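Side-chain contacts in acyl-coenzyme A oxidase 3 (Yarrowia lipolytica, PDB 5YS9), which oxidises saturated acyl-CoA to (2E)-enoyl-CoA with its FAD, passing the electrons to oxygen to give hydrogen peroxide in peroxisomal fatty acid beta-oxidation: residues F405-G410 against K555-K560; G305-I310 against Q371-Y376; K505-L510 against A565-I570; E512-V517 against W592-D597; Q471-H476 against R524-F529. All blocks are in the same frame, centred on the assembly; numbering follows the deposited sequence.

Contact 1 (F405-G410 against K555-K560); sequences FASSAG and KIHTRK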
# COMPACT_ATOMS: atom_id res chain seq x y z
N PHE A 405 17.89 -7.01 21.79
CA PHE A 405 16.53 -6.58 21.90
C PHE A 405 16.37 -5.29 21.10
O PHE A 405 15.44 -5.15 20.33
CB PHE A 405 16.18 -6.39 23.37
CG PHE A 405 14.74 -6.05 23.60
CD1 PHE A 405 13.74 -6.80 23.03
CD2 PHE A 405 14.40 -4.97 24.38
CE1 PHE A 405 12.41 -6.48 23.24
CE2 PHE A 405 13.08 -4.65 24.60
CZ PHE A 405 12.08 -5.40 24.02
N ALA A 406 17.31 -4.38 21.24
CA ALA A 406 17.21 -3.08 20.58
C ALA A 406 17.21 -3.14 19.06
O ALA A 406 16.44 -2.47 18.41
CB ALA A 406 18.30 -2.17 21.07
N SER A 407 18.10 -3.95 18.51
CA SER A 407 18.24 -4.15 17.08
C SER A 407 17.00 -4.82 16.52
O SER A 407 16.68 -4.70 15.37
CB SER A 407 19.46 -4.98 16.81
OG SER A 407 20.45 -4.19 16.21
N SER A 408 16.34 -5.55 17.40
CA SER A 408 15.12 -6.26 17.11
C SER A 408 14.03 -5.31 16.69
O SER A 408 13.26 -5.61 15.81
CB SER A 408 14.65 -6.93 18.37
OG SER A 408 14.67 -8.31 18.22
N ALA A 409 13.96 -4.17 17.35
CA ALA A 409 12.90 -3.24 17.06
C ALA A 409 13.01 -2.76 15.63
O ALA A 409 12.02 -2.73 14.93
CB ALA A 409 12.96 -2.07 18.01
N GLY A 410 14.20 -2.43 15.18
CA GLY A 410 14.36 -1.94 13.81
C GLY A 410 14.07 -2.97 12.75
O GLY A 410 13.40 -2.70 11.76
N LYS A 555 17.02 3.66 10.80
CA LYS A 555 16.94 3.19 9.43
C LYS A 555 18.28 2.72 8.91
O LYS A 555 18.37 1.66 8.31
CB LYS A 555 16.39 4.28 8.52
CG LYS A 555 16.01 3.81 7.13
CD LYS A 555 16.22 4.86 6.05
CE LYS A 555 14.93 5.39 5.50
NZ LYS A 555 15.23 6.28 4.35
N ILE A 556 19.33 3.50 9.12
CA ILE A 556 20.62 3.15 8.55
C ILE A 556 21.22 1.95 9.27
O ILE A 556 21.75 1.04 8.64
CB ILE A 556 21.59 4.34 8.47
CG1 ILE A 556 21.03 5.41 7.53
CG2 ILE A 556 22.93 3.91 7.88
CD1 ILE A 556 21.33 6.83 7.96
N HIS A 557 21.07 1.92 10.57
CA HIS A 557 21.57 0.79 11.33
C HIS A 557 20.88 -0.55 10.96
O HIS A 557 21.54 -1.59 10.87
CB HIS A 557 21.42 1.11 12.82
CG HIS A 557 21.64 -0.05 13.74
ND1 HIS A 557 22.89 -0.50 14.09
CD2 HIS A 557 20.75 -0.82 14.41
CE1 HIS A 557 22.75 -1.50 14.94
NE2 HIS A 557 21.47 -1.71 15.17
N THR A 558 19.56 -0.52 10.77
CA THR A 558 18.80 -1.69 10.37
C THR A 558 19.24 -2.15 8.97
O THR A 558 19.42 -3.34 8.70
CB THR A 558 17.29 -1.39 10.46
OG1 THR A 558 16.97 -0.96 11.79
CG2 THR A 558 16.45 -2.66 10.14
N ARG A 559 19.46 -1.21 8.07
CA ARG A 559 19.86 -1.58 6.74
C ARG A 559 21.21 -2.30 6.70
O ARG A 559 21.42 -3.31 5.97
CB ARG A 559 19.90 -0.34 5.84
CG ARG A 559 19.82 -0.67 4.38
CD ARG A 559 18.86 -1.84 4.16
NE ARG A 559 18.32 -1.82 2.83
CZ ARG A 559 17.21 -1.22 2.46
NH1 ARG A 559 16.48 -0.56 3.30
NH2 ARG A 559 16.85 -1.27 1.21
N LYS A 560 22.12 -1.75 7.48
CA LYS A 560 23.44 -2.28 7.66
C LYS A 560 23.35 -3.64 8.31
O LYS A 560 24.05 -4.55 7.91
CB LYS A 560 24.27 -1.29 8.49
CG LYS A 560 25.57 -1.85 9.03
CD LYS A 560 25.49 -2.07 10.52
CE LYS A 560 25.70 -3.53 10.87
NZ LYS A 560 24.94 -3.91 12.08
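Helices 391-428 and 547-573 come near enough at Gly410 and Thr558 for their CA atoms to lie only 5.6 Å apart. The glycine makes this possible: without a side chain it leaves room for both branches of Thr558, whose OG1 rests 3.4 Å from Gly410 CA and whose methyl CG2 lies 3.5 Å from Gly410 O. Thr558 OG1 spends its polarity within its own helix, in a hydrogen bond with Ala554 O. The polar link across the contact is made by His557, the neighbour of Thr558, to Ser407, one turn before Gly410: His557 NE2 donates to Ser407 OG (2.9 Å) at an N-H...O angle of 153°. With CG anti to the backbone N (chi1 169°), the imidazole reaches toward the other helix and meets the hydroxyl at its edge, with OG tilted 17° out of the ring plane. A leucine in place of His557 would probably leave Ser407 OG and Tyr488 OH without this mate in a buried setting. The ring's ND1 is hydrogen-bonded to Tyr488 OH, while Met465 and Leu469 of helix 458-477 pack on it. Both imidazole nitrogens have partners, and the rotation of this buried ring is therefore probably fixed.

Contact 2 (G305-I310 against Q371-Y376); sequences GRVTMI and QSQIQY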
# COMPACT_ATOMS: atom_id res chain seq x y z
N GLY A 305 9.28 -12.78 19.90
CA GLY A 305 8.14 -12.21 19.23
C GLY A 305 8.56 -11.41 18.03
O GLY A 305 7.93 -11.46 17.00
N ARG A 306 9.63 -10.66 18.17
CA ARG A 306 10.16 -9.92 17.03
C ARG A 306 10.82 -10.78 15.94
O ARG A 306 10.67 -10.50 14.76
CB ARG A 306 11.10 -8.83 17.52
CG ARG A 306 10.30 -7.76 18.19
CD ARG A 306 11.17 -6.73 18.83
NE ARG A 306 10.42 -5.74 19.59
CZ ARG A 306 11.01 -4.83 20.36
NH1 ARG A 306 12.33 -4.81 20.46
NH2 ARG A 306 10.28 -3.96 21.06
N VAL A 307 11.54 -11.83 16.34
CA VAL A 307 12.20 -12.72 15.38
C VAL A 307 11.13 -13.43 14.54
O VAL A 307 11.32 -13.60 13.32
CB VAL A 307 13.12 -13.76 16.06
CG1 VAL A 307 13.66 -14.77 15.06
CG2 VAL A 307 14.29 -13.10 16.80
N THR A 308 10.04 -13.84 15.20
CA THR A 308 8.87 -14.43 14.55
C THR A 308 8.29 -13.53 13.44
O THR A 308 7.96 -14.01 12.35
CB THR A 308 7.78 -14.83 15.57
OG1 THR A 308 8.24 -15.96 16.31
CG2 THR A 308 6.45 -15.26 14.89
N MET A 309 8.21 -12.24 13.70
CA MET A 309 7.65 -11.29 12.75
C MET A 309 8.57 -10.98 11.57
O MET A 309 8.12 -10.66 10.42
CB MET A 309 7.30 -10.01 13.47
CG MET A 309 6.36 -10.26 14.62
SD MET A 309 5.51 -8.76 15.07
CE MET A 309 4.31 -8.72 13.78
N ILE A 310 9.86 -11.07 11.86
CA ILE A 310 10.88 -10.88 10.85
C ILE A 310 10.80 -12.05 9.90
O ILE A 310 10.81 -11.83 8.71
CB ILE A 310 12.29 -10.76 11.46
CG1 ILE A 310 12.38 -9.49 12.30
CG2 ILE A 310 13.34 -10.67 10.36
CD1 ILE A 310 13.41 -9.60 13.40
N GLN A 371 20.04 -15.09 11.86
CA GLN A 371 21.16 -14.50 12.57
C GLN A 371 20.75 -14.02 13.96
O GLN A 371 21.53 -14.14 14.93
CB GLN A 371 21.76 -13.37 11.77
CG GLN A 371 22.99 -12.65 12.37
CD GLN A 371 24.33 -13.37 12.16
OE1 GLN A 371 25.30 -12.73 11.75
NE2 GLN A 371 24.39 -14.68 12.44
N SER A 372 19.54 -13.48 14.08
CA SER A 372 19.06 -12.99 15.37
C SER A 372 18.76 -14.10 16.35
O SER A 372 19.05 -13.97 17.56
CB SER A 372 17.82 -12.14 15.21
OG SER A 372 18.16 -10.91 14.64
N GLN A 373 18.14 -15.18 15.86
CA GLN A 373 17.81 -16.33 16.70
C GLN A 373 19.09 -17.06 17.16
O GLN A 373 19.16 -17.51 18.30
CB GLN A 373 16.84 -17.29 15.98
CG GLN A 373 16.38 -18.52 16.78
CD GLN A 373 15.59 -18.21 18.07
OE1 GLN A 373 14.76 -17.28 18.14
NE2 GLN A 373 15.83 -19.03 19.10
N ILE A 374 20.06 -17.15 16.27
CA ILE A 374 21.35 -17.76 16.55
C ILE A 374 22.16 -16.89 17.53
O ILE A 374 22.61 -17.40 18.53
CB ILE A 374 22.17 -18.03 15.26
CG1 ILE A 374 21.45 -19.03 14.33
CG2 ILE A 374 23.57 -18.54 15.60
CD1 ILE A 374 21.82 -18.87 12.86
N GLN A 375 22.29 -15.58 17.27
CA GLN A 375 23.01 -14.72 18.24
C GLN A 375 22.33 -14.77 19.61
O GLN A 375 23.01 -14.96 20.63
CB GLN A 375 23.20 -13.29 17.74
CG GLN A 375 24.51 -13.11 17.00
CD GLN A 375 24.56 -11.83 16.18
OE1 GLN A 375 24.07 -10.78 16.61
NE2 GLN A 375 25.16 -11.91 15.00
N TYR A 376 21.01 -14.68 19.65
CA TYR A 376 20.29 -14.89 20.89
C TYR A 376 20.60 -16.25 21.56
O TYR A 376 20.80 -16.28 22.76
CB TYR A 376 18.78 -14.70 20.69
CG TYR A 376 17.98 -15.06 21.93
CD1 TYR A 376 17.82 -14.15 22.97
CD2 TYR A 376 17.43 -16.33 22.07
CE1 TYR A 376 17.11 -14.50 24.12
CE2 TYR A 376 16.72 -16.70 23.21
CZ TYR A 376 16.55 -15.78 24.22
OH TYR A 376 15.85 -16.15 25.35
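Val307 supplies the filling between helices 300-330 and 349-385, parting its two methyl groups between successive residues of the opposing helix. The CA atoms of Val307 and Gln373 come within 6.8 Å, and the chains run in roughly opposite directions here. On the buried side Val307 CG2 meets Ser372 CB at 4.0 Å, an aliphatic touch in which the serine offers its methylene. Ser372 OG lies beside its own backbone N (chi1 -72°) and is hydrogen-bonded to Ala368 O one turn back, so its polar end is served inside the helix. The other methyl, CG1, lies toward the looser, partly exposed side. It is 4.1 Å from Gln373 OE1 and 4.2 Å from Gln373 CB, where the glutamine chain, bent at chi2, crosses the valine at about a right angle. Gln373 NE2 makes a weak hydrogen bond to Asp377 OD2, a modest tether for the amide. No hydrogen bond joins the two segments. This pair belongs to the all-helical C-alpha1 region: Arg306 and Ile310 extend the packing to Phe405, Ser408 and Leu411 of helix 391-428, whereas Gln371 and Ile374 turn to Ala565 and Arg569 of helix 547-573.

Contact 3 (K505-L510 against A565-I570); sequences KDPKVL and AFYERI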
# COMPACT_ATOMS: atom_id res chain seq x y z
N LYS A 505 32.69 -4.95 -5.84
CA LYS A 505 32.16 -6.31 -5.86
C LYS A 505 32.57 -7.09 -4.62
O LYS A 505 32.10 -8.21 -4.40
CB LYS A 505 32.60 -7.03 -7.13
CG LYS A 505 32.08 -6.42 -8.43
CD LYS A 505 32.80 -6.94 -9.68
CE LYS A 505 34.02 -6.10 -10.11
NZ LYS A 505 33.97 -5.76 -11.57
N ASP A 506 33.41 -6.50 -3.79
CA ASP A 506 33.92 -7.19 -2.61
C ASP A 506 32.95 -6.97 -1.45
O ASP A 506 32.81 -5.86 -0.95
CB ASP A 506 35.31 -6.61 -2.27
CG ASP A 506 36.01 -7.29 -1.09
OD1 ASP A 506 35.41 -8.04 -0.27
OD2 ASP A 506 37.24 -7.05 -0.99
N PRO A 507 32.33 -8.04 -0.94
CA PRO A 507 31.51 -7.89 0.26
C PRO A 507 32.17 -7.15 1.45
O PRO A 507 31.47 -6.38 2.14
CB PRO A 507 31.18 -9.34 0.64
CG PRO A 507 31.28 -10.09 -0.64
CD PRO A 507 32.42 -9.45 -1.36
N LYS A 508 33.47 -7.33 1.69
CA LYS A 508 34.11 -6.65 2.83
C LYS A 508 34.09 -5.14 2.71
O LYS A 508 34.10 -4.42 3.72
CB LYS A 508 35.52 -7.19 3.10
CG LYS A 508 35.48 -8.63 3.59
CD LYS A 508 36.73 -9.00 4.38
CE LYS A 508 37.06 -10.48 4.26
NZ LYS A 508 37.85 -10.72 3.01
N VAL A 509 34.03 -4.66 1.48
CA VAL A 509 34.09 -3.23 1.21
C VAL A 509 32.70 -2.61 1.43
O VAL A 509 32.53 -1.63 2.18
CB VAL A 509 34.60 -3.00 -0.22
CG1 VAL A 509 34.54 -1.53 -0.60
CG2 VAL A 509 36.03 -3.56 -0.34
N LEU A 510 31.73 -3.23 0.77
CA LEU A 510 30.32 -2.87 0.90
C LEU A 510 29.86 -2.97 2.37
O LEU A 510 29.09 -2.11 2.84
CB LEU A 510 29.46 -3.75 -0.02
CG LEU A 510 29.78 -3.87 -1.52
CD1 LEU A 510 28.83 -4.87 -2.16
CD2 LEU A 510 29.73 -2.53 -2.24
N ALA A 565 23.98 -9.50 8.10
CA ALA A 565 23.42 -10.83 8.32
C ALA A 565 23.37 -11.68 7.06
O ALA A 565 23.64 -12.89 7.13
CB ALA A 565 22.05 -10.74 8.96
N PHE A 566 23.07 -11.07 5.91
CA PHE A 566 23.11 -11.83 4.66
C PHE A 566 24.51 -12.45 4.41
O PHE A 566 24.64 -13.67 4.27
CB PHE A 566 22.68 -10.93 3.48
CG PHE A 566 22.02 -11.67 2.31
CD1 PHE A 566 22.11 -13.05 2.13
CD2 PHE A 566 21.34 -10.93 1.35
CE1 PHE A 566 21.52 -13.68 1.03
CE2 PHE A 566 20.74 -11.55 0.25
CZ PHE A 566 20.84 -12.92 0.08
N TYR A 567 25.54 -11.62 4.41
CA TYR A 567 26.94 -12.09 4.18
C TYR A 567 27.45 -13.09 5.22
O TYR A 567 27.99 -14.15 4.86
CB TYR A 567 27.87 -10.88 4.06
CG TYR A 567 27.68 -10.09 2.77
CD1 TYR A 567 27.72 -10.72 1.52
CD2 TYR A 567 27.48 -8.69 2.78
CE1 TYR A 567 27.57 -10.00 0.34
CE2 TYR A 567 27.33 -7.96 1.59
CZ TYR A 567 27.37 -8.62 0.38
OH TYR A 567 27.26 -7.93 -0.80
N GLU A 568 27.20 -12.79 6.50
CA GLU A 568 27.60 -13.66 7.62
C GLU A 568 27.01 -15.05 7.51
O GLU A 568 27.68 -16.03 7.83
CB GLU A 568 27.25 -13.06 9.01
CG GLU A 568 28.44 -12.55 9.84
CD GLU A 568 28.27 -11.13 10.43
OE1 GLU A 568 29.01 -10.22 9.97
OE2 GLU A 568 27.43 -10.92 11.35
N ARG A 569 25.76 -15.14 7.09
CA ARG A 569 25.06 -16.43 7.02
C ARG A 569 25.53 -17.22 5.80
O ARG A 569 25.56 -18.45 5.85
CB ARG A 569 23.51 -16.27 6.98
CG ARG A 569 22.84 -15.70 8.24
CD ARG A 569 22.89 -16.57 9.50
NE ARG A 569 22.68 -18.00 9.24
CZ ARG A 569 23.45 -19.00 9.68
NH1 ARG A 569 24.51 -18.81 10.45
NH2 ARG A 569 23.13 -20.24 9.33
N ILE A 570 25.88 -16.53 4.72
CA ILE A 570 26.46 -17.16 3.52
C ILE A 570 27.82 -17.77 3.86
O ILE A 570 28.05 -18.95 3.59
CB ILE A 570 26.61 -16.15 2.34
CG1 ILE A 570 25.22 -15.73 1.82
CG2 ILE A 570 27.41 -16.78 1.20
CD1 ILE A 570 25.18 -14.47 0.95
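Pro507 lies over one face of the Tyr567 ring in a CH-pi contact. Its CB is 3.8 Å from the ring centroid and 14° off the ring normal, while Pro507 CG adds a touch at Tyr567 CE1 (3.8 Å). The pyrrolidine and the phenol cross at about a right angle, which brings one flank of the proline onto the aromatic surface. Farther along the same helix, Leu510 directs its methyl CD1 to the end of the tyrosine, 3.7 Å from Tyr567 OH. With Tyr567 CG beside the backbone N (chi1 -71°), the ring projects from helix 547-573 toward helix 507-534 and can meet both residues.

What positions this first shell is partly the start of helix 507-534. Asp506 is its N-cap, and its OD1 accepts from Lys508 N (2.8 Å), the amide approaching from above the carboxylate plane. Proline, which has no N-H to donate, suits the first position of the helix, where no preceding turn offers an acceptor. Tyr567 OH is hydrogen-bonded to Asn587 OD1, and Asn587 ND2 to Lys505 O, so one asparagine of helix 579-596 ties together the tyrosine and the segment leading into the cap. Ala586 and Thr590 of that helix also pack on Tyr567, and Thr590 and Leu591 on Leu510.

The tyrosine therefore divides its chemistry: its aromatic face takes up aliphatic hydrogens, and its hydroxyl, though next to a leucine methyl, has a polar partner. Joining the two segments directly are dispersion and CH-pi contacts; the hydrogen bonds around them are likely to hold ring and helix start in place.

Contact 4 (E512-V517 against W592-D597); sequences EAWEKV and WSIEED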
# COMPACT_ATOMS: atom_id res chain seq x y z
N GLU A 512 31.86 -2.39 4.97
CA GLU A 512 32.53 -1.26 5.59
C GLU A 512 31.76 0.03 5.26
O GLU A 512 31.57 0.90 6.11
CB GLU A 512 33.99 -1.19 5.12
CG GLU A 512 34.87 -0.25 5.93
CD GLU A 512 36.09 0.18 5.12
OE1 GLU A 512 36.14 1.31 4.61
OE2 GLU A 512 36.99 -0.65 4.95
N ALA A 513 31.29 0.12 4.02
CA ALA A 513 30.56 1.30 3.58
C ALA A 513 29.22 1.51 4.35
O ALA A 513 28.85 2.64 4.61
CB ALA A 513 30.32 1.22 2.08
N TRP A 514 28.52 0.43 4.70
CA TRP A 514 27.32 0.51 5.57
C TRP A 514 27.66 0.81 7.04
O TRP A 514 26.89 1.48 7.75
CB TRP A 514 26.43 -0.75 5.44
CG TRP A 514 25.62 -0.66 4.22
CD1 TRP A 514 25.82 -1.33 3.04
CD2 TRP A 514 24.53 0.24 4.00
NE1 TRP A 514 24.90 -0.89 2.10
CE2 TRP A 514 24.10 0.06 2.66
CE3 TRP A 514 23.87 1.19 4.81
CZ2 TRP A 514 23.02 0.78 2.12
CZ3 TRP A 514 22.79 1.89 4.28
CH2 TRP A 514 22.38 1.70 2.93
N GLU A 515 28.81 0.30 7.50
CA GLU A 515 29.34 0.66 8.82
C GLU A 515 29.69 2.13 8.85
O GLU A 515 29.39 2.82 9.85
CB GLU A 515 30.52 -0.24 9.23
CG GLU A 515 30.12 -1.70 9.46
CD GLU A 515 31.28 -2.59 9.93
OE1 GLU A 515 32.46 -2.16 9.91
OE2 GLU A 515 31.01 -3.74 10.35
N LYS A 516 30.26 2.66 7.76
CA LYS A 516 30.59 4.05 7.77
C LYS A 516 29.36 4.95 7.92
O LYS A 516 29.33 5.82 8.75
CB LYS A 516 31.36 4.50 6.52
CG LYS A 516 32.17 5.77 6.84
CD LYS A 516 32.44 6.66 5.66
CE LYS A 516 33.09 7.97 6.09
NZ LYS A 516 34.56 7.88 6.29
N VAL A 517 28.38 4.78 7.07
CA VAL A 517 27.24 5.69 7.05
C VAL A 517 26.37 5.55 8.34
O VAL A 517 25.85 6.54 8.81
CB VAL A 517 26.41 5.57 5.74
CG1 VAL A 517 27.30 5.89 4.53
CG2 VAL A 517 25.76 4.19 5.58
N TRP A 592 22.14 -2.26 -4.50
CA TRP A 592 20.88 -1.62 -4.77
C TRP A 592 20.57 -0.65 -3.60
O TRP A 592 20.25 0.53 -3.83
CB TRP A 592 19.77 -2.68 -5.03
CG TRP A 592 18.41 -2.13 -5.03
CD1 TRP A 592 17.83 -1.39 -6.02
CD2 TRP A 592 17.46 -2.23 -3.99
NE1 TRP A 592 16.58 -1.04 -5.66
CE2 TRP A 592 16.30 -1.53 -4.41
CE3 TRP A 592 17.47 -2.83 -2.72
CZ2 TRP A 592 15.14 -1.40 -3.62
CZ3 TRP A 592 16.31 -2.69 -1.91
CH2 TRP A 592 15.16 -1.98 -2.37
N SER A 593 20.73 -1.16 -2.37
CA SER A 593 20.52 -0.37 -1.16
C SER A 593 21.37 0.89 -1.11
O SER A 593 20.91 1.92 -0.61
CB SER A 593 20.83 -1.20 0.08
OG SER A 593 20.01 -2.33 0.16
N ILE A 594 22.61 0.78 -1.56
CA ILE A 594 23.50 1.90 -1.69
C ILE A 594 22.98 2.89 -2.72
O ILE A 594 23.00 4.08 -2.52
CB ILE A 594 24.91 1.42 -2.08
CG1 ILE A 594 25.56 0.69 -0.91
CG2 ILE A 594 25.80 2.57 -2.52
CD1 ILE A 594 26.79 -0.10 -1.26
N GLU A 595 22.49 2.36 -3.83
CA GLU A 595 21.95 3.18 -4.89
C GLU A 595 20.69 3.94 -4.49
O GLU A 595 20.50 5.07 -4.90
CB GLU A 595 21.69 2.32 -6.11
CG GLU A 595 21.21 3.09 -7.31
CD GLU A 595 20.85 2.18 -8.44
OE1 GLU A 595 20.06 1.26 -8.22
OE2 GLU A 595 21.36 2.38 -9.55
N GLU A 596 19.83 3.30 -3.72
CA GLU A 596 18.63 3.93 -3.22
C GLU A 596 18.94 5.06 -2.25
O GLU A 596 18.17 5.99 -2.12
CB GLU A 596 17.66 2.92 -2.62
CG GLU A 596 17.11 1.91 -3.62
CD GLU A 596 16.13 2.50 -4.61
OE1 GLU A 596 16.56 2.92 -5.70
OE2 GLU A 596 14.93 2.53 -4.32
N ASP A 597 20.06 4.96 -1.56
CA ASP A 597 20.41 5.99 -0.61
C ASP A 597 21.80 6.51 -0.88
O ASP A 597 22.66 6.52 -0.01
CB ASP A 597 20.32 5.44 0.81
CG ASP A 597 19.37 6.22 1.69
OD1 ASP A 597 19.32 7.45 1.58
OD2 ASP A 597 18.66 5.59 2.49
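Ser593 OG is gripped twice, by hydrogen bonds with Phe589 O one turn back in its own helix and with Arg559 NE of helix 547-573, while the CB of the same residue supports the indole of Trp514. The hydroxyl makes both bonds, and the methylene faces the tryptophan, where Ser593 CB lies 3.6 Å from Trp514 CZ2. The six-membered part of the indole also lies against the serine backbone: Ser593 C sits at its edge, in the ring plane, 3.6 Å from Trp514 CZ2.

The pyrrole part is occupied by Ile594, whose CG1 is 3.5 Å from Trp514 NE1 and 3.9 Å from Trp514 CE2; Ile594 CD1 lies 3.9 Å from Trp514 NE1. This is a touch of carbon against the indole nitrogen, with no hydrogen bond between them. Trp514 CG stands beside the backbone N (chi1 -79°), and the length of the indole lets its far end reach residues that its CB does not point to. The ring thus wedges between helices of the C-terminal helical domain, joining helix 507-534 to the last turn of helix 579-596. Phe601 of the following helix 598-604 meets Trp514 edge-to-face and also packs on Ile594, and Lys560 and Val563 of helix 547-573 touch the indole. Beyond Ile594, Glu595 turns away to a salt bridge with Arg353 and packs on Gln548 of the second subunit.

Contact 5 (Q471-H476 against R524-F529); sequences QSCLGH and RATDKF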
# COMPACT_ATOMS: atom_id res chain seq x y z
N GLN A 471 22.02 6.84 22.97
CA GLN A 471 22.38 6.45 24.33
C GLN A 471 23.49 5.41 24.37
O GLN A 471 24.37 5.51 25.23
CB GLN A 471 21.17 5.97 25.13
CG GLN A 471 20.21 7.10 25.52
CD GLN A 471 18.82 6.58 25.95
OE1 GLN A 471 18.37 5.51 25.52
NE2 GLN A 471 18.16 7.34 26.82
N SER A 472 23.46 4.44 23.45
CA SER A 472 24.57 3.46 23.37
C SER A 472 25.92 4.11 23.00
O SER A 472 26.94 3.77 23.60
CB SER A 472 24.24 2.35 22.37
OG SER A 472 23.34 1.44 22.96
N CYS A 473 25.90 5.01 22.02
CA CYS A 473 27.06 5.74 21.54
C CYS A 473 27.60 6.65 22.64
O CYS A 473 28.78 6.60 22.91
CB CYS A 473 26.67 6.58 20.33
SG CYS A 473 27.93 7.66 19.56
N LEU A 474 26.75 7.45 23.28
CA LEU A 474 27.13 8.32 24.43
C LEU A 474 27.66 7.52 25.64
O LEU A 474 28.69 7.88 26.19
CB LEU A 474 25.96 9.21 24.85
CG LEU A 474 26.20 10.33 25.86
CD1 LEU A 474 27.33 11.31 25.49
CD2 LEU A 474 24.90 11.10 25.99
N GLY A 475 26.99 6.43 26.03
CA GLY A 475 27.52 5.54 27.07
C GLY A 475 28.88 4.91 26.73
O GLY A 475 29.67 4.64 27.63
N HIS A 476 29.15 4.65 25.46
CA HIS A 476 30.46 4.20 25.05
C HIS A 476 31.55 5.25 25.28
O HIS A 476 32.64 4.94 25.72
CB HIS A 476 30.43 3.78 23.59
CG HIS A 476 31.73 3.25 23.08
ND1 HIS A 476 32.31 2.10 23.57
CD2 HIS A 476 32.57 3.71 22.14
CE1 HIS A 476 33.45 1.88 22.95
NE2 HIS A 476 33.63 2.85 22.08
N ARG A 524 27.21 11.82 14.72
CA ARG A 524 26.83 13.25 14.54
C ARG A 524 25.58 13.57 15.36
O ARG A 524 25.52 14.60 16.05
CB ARG A 524 26.67 13.64 13.06
CG ARG A 524 28.01 14.07 12.42
CD ARG A 524 28.01 14.16 10.89
NE ARG A 524 26.66 13.97 10.35
CZ ARG A 524 26.22 12.91 9.66
NH1 ARG A 524 27.01 11.91 9.31
NH2 ARG A 524 24.94 12.88 9.29
N ALA A 525 24.63 12.66 15.33
CA ALA A 525 23.42 12.78 16.15
C ALA A 525 23.74 12.77 17.64
O ALA A 525 23.15 13.52 18.40
CB ALA A 525 22.40 11.67 15.83
N THR A 526 24.67 11.93 18.07
CA THR A 526 25.10 11.93 19.45
C THR A 526 25.82 13.25 19.81
O THR A 526 25.53 13.81 20.86
CB THR A 526 25.98 10.73 19.76
OG1 THR A 526 25.31 9.54 19.36
CG2 THR A 526 26.27 10.66 21.26
N ASP A 527 26.69 13.75 18.92
CA ASP A 527 27.34 15.08 19.10
C ASP A 527 26.31 16.20 19.33
O ASP A 527 26.49 17.02 20.24
CB ASP A 527 28.22 15.51 17.91
CG ASP A 527 29.49 14.67 17.77
OD1 ASP A 527 29.88 13.97 18.72
OD2 ASP A 527 30.09 14.67 16.68
N LYS A 528 25.27 16.25 18.47
CA LYS A 528 24.23 17.28 18.54
C LYS A 528 23.42 17.20 19.83
O LYS A 528 22.98 18.22 20.37
CB LYS A 528 23.24 17.19 17.36
CG LYS A 528 23.74 17.67 16.02
CD LYS A 528 22.60 17.71 14.98
CE LYS A 528 22.58 18.96 14.10
NZ LYS A 528 23.44 18.79 12.90
N PHE A 529 23.21 15.98 20.30
CA PHE A 529 22.49 15.72 21.54
C PHE A 529 23.26 16.30 22.71
O PHE A 529 22.68 16.82 23.66
CB PHE A 529 22.32 14.22 21.73
CG PHE A 529 21.82 13.85 23.08
CD1 PHE A 529 22.70 13.65 24.13
CD2 PHE A 529 20.47 13.71 23.31
CE1 PHE A 529 22.25 13.27 25.37
CE2 PHE A 529 20.00 13.35 24.57
CZ PHE A 529 20.90 13.12 25.61
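Thr526 fits against Cys473 and Leu474 where helices 458-477 and 507-534 cross at -75°, their local axes 9.4 Å apart at closest approach. Its two branches are turned to different partners. The hydroxyl, beside the backbone N (chi1 -53°), lies by the cysteine, with Thr526 OG1 3.2 Å from Cys473 SG and 3.4 Å from Cys473 CB. The methyl reaches further along helix 458-477, placing Thr526 CG2 3.9 Å from Leu474 CB and 3.8 Å from Leu474 N.

One turn on from the threonine, Phe529 meets the end of Leu474. The leucine chain and the phenylalanine cross at about a right angle, and a single methyl, Leu474 CD2, approaches the ring obliquely, 3.5 Å from Phe529 CE1. Phe529 is held from elsewhere by stacking with Phe543 of helix 539-545, and Val530 adds to the apolar lining around Leu474. Thr526 OG1 has its hydrogen bond with Ile522 O, one turn back in its own helix.

A glycine in place of Thr526 is likely to open a gap facing Cys473 SG and Leu474 CB and to leave Ile522 O without its side-chain bond. At the margins the contact becomes ionic: Asp527 makes a salt bridge with Arg477 of helix 458-477, and Lys528 one with Asp613 of the second subunit. The steep crossing thus rests on a mostly apolar patch of methyls, sulfur and aromatic carbon, with the Thr526 hydroxyl bonded back into its own helix, while charged residues beside it join the two helices again and reach the second subunit.

How the contacts relate
All five contacts are helix-to-helix and largely buried, but their depth differs. Measured from contact centre to chain centre, contacts 2 and 1 lie deepest, at about 12 and 15 Å, contacts 4 and 3 follow at about 24 and 25 Å, and contact 5 is outermost at about 30 Å. Helix 507-534 serves contacts 3, 4 and 5; helix 547-573 serves contacts 1 and 3. Only contact 1 has a clear hydrogen bond between its own segments. Contact 2 is thinly aliphatic, contacts 3 and 4 centre on aromatic rings, and contacts 4 and 5, farther from the centre, have residues meeting the second subunit.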